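Local coordinates for dipicolinate synthase subunit B (Bacillus halodurans, PDB 3LQK), which probably serves as the flavoprotein-family subunit of the synthase that makes dipicolinate, the spore compound of bacilli, at residues Gly140-Ile143 and Met144-Met147; Gln159-Pro162 and Gln163-Pro166. All coordinates share one frame; numbering follows the deposited sequence.

Interaction 1: residues Gly140-Ile143 and Met144-Met147; sequences GINI and MRLM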
# COMPACT_ATOMS: atom_id res chain seq x y z
N GLY A 140 1.31 3.93 11.22
CA GLY A 140 1.98 2.63 11.38
C GLY A 140 2.59 2.12 10.09
O GLY A 140 3.77 1.80 10.05
N ILE A 141 1.83 2.15 9.01
CA ILE A 141 2.37 1.66 7.74
C ILE A 141 3.51 2.53 7.18
O ILE A 141 4.46 2.01 6.57
CB ILE A 141 1.29 1.41 6.71
CG1 ILE A 141 0.44 2.69 6.41
CG2 ILE A 141 0.26 0.29 7.18
CD1 ILE A 141 -0.57 2.41 5.20
N ASN A 142 3.45 3.83 7.47
CA ASN A 142 4.43 4.76 7.01
C ASN A 142 5.76 4.47 7.73
O ASN A 142 6.82 4.38 7.10
CB ASN A 142 3.99 6.22 7.24
CG ASN A 142 2.79 6.63 6.38
OD1 ASN A 142 2.67 6.23 5.24
ND2 ASN A 142 1.98 7.52 6.89
N ILE A 143 5.67 4.35 9.04
CA ILE A 143 6.82 4.03 9.87
C ILE A 143 7.46 2.73 9.45
O ILE A 143 8.68 2.65 9.26
CB ILE A 143 6.40 3.93 11.38
CG1 ILE A 143 6.05 5.37 11.85
CG2 ILE A 143 7.51 3.31 12.21
CD1 ILE A 143 5.57 5.51 13.22
N MSE A 144 6.65 1.70 9.28
CA MSE A 144 7.22 0.39 8.94
C MSE A 144 7.70 0.40 7.53
O MSE A 144 8.74 -0.19 7.23
CB MSE A 144 6.20 -0.72 9.12
CG MSE A 144 5.97 -1.11 10.56
SE MSE A 144 7.67 -1.41 11.48
CE MSE A 144 7.07 -1.19 13.29
N ARG A 145 7.08 1.13 6.64
CA ARG A 145 7.66 1.31 5.33
C ARG A 145 9.10 1.91 5.39
O ARG A 145 10.01 1.40 4.82
CB ARG A 145 6.77 2.12 4.40
CG ARG A 145 7.32 2.26 2.99
CD ARG A 145 6.54 3.21 2.09
NE ARG A 145 5.15 2.89 2.04
CZ ARG A 145 4.16 3.71 2.38
NH1 ARG A 145 4.37 4.93 2.78
NH2 ARG A 145 2.93 3.30 2.33
N LEU A 146 9.25 2.97 6.15
CA LEU A 146 10.55 3.62 6.26
C LEU A 146 11.61 2.71 6.90
O LEU A 146 12.74 2.70 6.47
CB LEU A 146 10.38 4.91 7.09
CG LEU A 146 9.62 6.07 6.45
CD1 LEU A 146 9.22 7.09 7.51
CD2 LEU A 146 10.36 6.75 5.26
N MSE A 147 11.23 1.98 7.94
CA MSE A 147 12.09 1.08 8.73
C MSE A 147 12.70 0.02 7.83
O MSE A 147 13.80 -0.49 8.14
CB MSE A 147 11.25 0.28 9.76
CG MSE A 147 11.09 0.91 11.10
SE MSE A 147 12.74 0.65 12.15
CE MSE A 147 12.62 -1.27 12.37

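Interaction 2: residues Gln159-Pro162 and Gln163-Pro166; sequences QDNP and QVKP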
# COMPACT_ATOMS: atom_id res chain seq x y z
N GLN A 159 6.61 3.28 23.31
CA GLN A 159 5.39 3.97 23.67
C GLN A 159 5.67 4.90 24.84
O GLN A 159 6.15 4.46 25.89
CB GLN A 159 4.33 3.02 24.09
CG GLN A 159 3.77 2.15 22.99
CD GLN A 159 2.69 1.20 23.55
OE1 GLN A 159 2.98 0.15 24.13
NE2 GLN A 159 1.43 1.59 23.34
N ASP A 160 5.34 6.16 24.72
CA ASP A 160 5.66 7.04 25.82
C ASP A 160 4.58 7.10 26.89
O ASP A 160 4.89 7.46 28.04
CB ASP A 160 6.01 8.42 25.35
CG ASP A 160 4.92 9.05 24.57
OD1 ASP A 160 4.68 10.28 24.80
OD2 ASP A 160 4.32 8.32 23.74
N ASN A 161 3.33 6.75 26.56
CA ASN A 161 2.28 6.73 27.59
C ASN A 161 1.15 5.86 27.13
O ASN A 161 0.17 6.34 26.54
CB ASN A 161 1.80 8.14 27.92
CG ASN A 161 0.96 8.20 29.20
OD1 ASN A 161 0.32 7.20 29.66
ND2 ASN A 161 0.90 9.38 29.76
N PRO A 162 1.31 4.56 27.34
CA PRO A 162 0.40 3.62 26.72
C PRO A 162 -1.05 3.73 27.21
O PRO A 162 -1.95 3.44 26.46
CB PRO A 162 0.98 2.25 27.08
CG PRO A 162 2.36 2.50 27.63
CD PRO A 162 2.48 3.92 27.99
N GLN A 163 -1.26 4.16 28.44
CA GLN A 163 -2.60 4.21 28.97
C GLN A 163 -3.37 5.41 28.42
O GLN A 163 -4.54 5.26 28.07
CB GLN A 163 -2.59 4.16 30.52
CG GLN A 163 -1.81 2.88 31.06
CD GLN A 163 -2.44 1.50 30.62
OE1 GLN A 163 -3.65 1.41 30.33
NE2 GLN A 163 -1.61 0.43 30.61
N VAL A 164 -2.68 6.54 28.23
CA VAL A 164 -3.29 7.79 27.84
C VAL A 164 -3.20 8.07 26.33
O VAL A 164 -4.17 8.54 25.72
CB VAL A 164 -2.72 8.94 28.72
CG1 VAL A 164 -3.15 10.32 28.26
CG2 VAL A 164 -3.20 8.67 30.24
N LYS A 165 -2.06 7.75 25.73
CA LYS A 165 -1.88 7.90 24.32
C LYS A 165 -1.44 6.54 23.69
O LYS A 165 -0.27 6.36 23.32
CB LYS A 165 -0.84 8.96 24.01
CG LYS A 165 -0.91 10.27 24.77
CD LYS A 165 0.09 11.26 24.13
CE LYS A 165 1.47 11.08 24.70
NZ LYS A 165 2.44 12.00 24.03
N PRO A 166 -2.38 5.59 23.56
CA PRO A 166 -1.96 4.21 23.22
C PRO A 166 -1.31 4.06 21.84
O PRO A 166 -0.56 3.11 21.66
CB PRO A 166 -3.24 3.39 23.32
CG PRO A 166 -4.38 4.38 23.39
CD PRO A 166 -3.83 5.75 23.70
O HOH W 1 2.28 5.53 24.16

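Interaction 1: residues Gly140-Ile143 and Met144-Met147
Asn142 and Arg145, one turn apart on helix 140-147, lie side by side with their polar ends pointing the same way, a small example of how a helix surface shares out hydrogen-bonding capacity. Arg145 NH1 reaches Asn142 OD1 at 3.3 Å, a weak bond, long and with an N-H...O angle of 132°. The amide and guanidinium planes are turned 57° apart, and OD1 meets the guanidinium obliquely. Each group has a stronger commitment elsewhere: NH1 also donates to Ala104 O at the end of helix 97-104, while Asn142 ND2 donates to Asn139 OD1 and to Asn105 O of the third subunit. With CG anti to the backbone N (chi1 -177°), the Arg145 chain runs out from the helix before bending at chi3 to bring its guanidinium back beside Asn142.

Beneath these side chains the amides of residues 144-147 donate in turn to the carbonyls of residues 140-143, the regular ladder of an alpha-helix; its shortest rung is Arg145 N to Ile141 O at 2.8 Å. Arg145 O in turn is bonded to Thr149 OG1. Leu146 CG rests 3.3 Å from Asn142 O, probably shielding that carbonyl. Ile143 and Leu146 pack against Phe154 of strand 152-159, whereas Ile141 and Met144, the latter a selenomethionine, meet their own counterparts in the second subunit. The chemistry therefore implies a division of labour: four backbone bonds hold the turn together, Arg145 bonds it to helix 97-104, on which Asn142 also packs, and the Asn142 amide reaches onward to another subunit.

Interaction 2: residues Gln159-Pro162 and Gln163-Pro166
Asn161 O is gripped by two backbone donors across the turn, and this is the tight part of the contact. Lys165 N approaches it nearly in line with the carbonyl bond at 2.8 Å, while Val164 N adds a weak bond at 3.3 Å, so that residues 161-165 close a single helix-like turn. One water stitches the inner side, accepting from Asn161 N at 2.9 Å and donating to Lys165 O at 2.8 Å. Pro166 CB also sits 3.4 Å from Pro162 O.

A salt bridge joins Asp160, just before the turn, to Lys165. Lys165 NZ meets the syn lone pair of Asp160 OD1 at 2.9 Å, the lysine chain bending at chi3 (-86°) to get there, and the carboxylate is held from its other oxygen by Ser168 OG. With an alanine here the carboxylate would be gone, the Lys165 ammonium would probably be freer to swing, and the Ser168 hydroxyl would probably be left without this acceptor.

The outer side is looser. Val164 is exposed and lies across the amide of Asn161, whose OD1 receives a weak bond from Val164 N, at 3.4 Å. Gln163, also exposed, still makes a weak bond through NE2 to Gln190 O of the second subunit.

Gln159, by contrast, is buried at the base of the turn: its NE2 makes a weak bond of 3.0 Å to Pro166 O, and its OE1 is taken by Leu193 N of the second subunit. The turn forms the connection from strand 152-159 to its antiparallel neighbour, strand 169-171, with Gln159 packed on Leu169 and Asp160 on Val170 of that strand.

In the fold
Interactions 1 and 2 follow one another along the chain, joined by strand 152-159: helix 140-147 leads into that strand, and the turn at 159-166 leaves its far end. The helix belongs to a beta-alpha-beta unit begun by strand 126-132, whereas the turn connects antiparallel strands. Their centres lie 19 Å apart and their nearest atoms about 10 Å, so they do not touch. Both touch the third subunit. Interaction 1 is largely buried and interaction 2 is at the surface, where the Lys165 side chain lies about 4 Å from a bound phosphate that is probably from the crystallisation liquor.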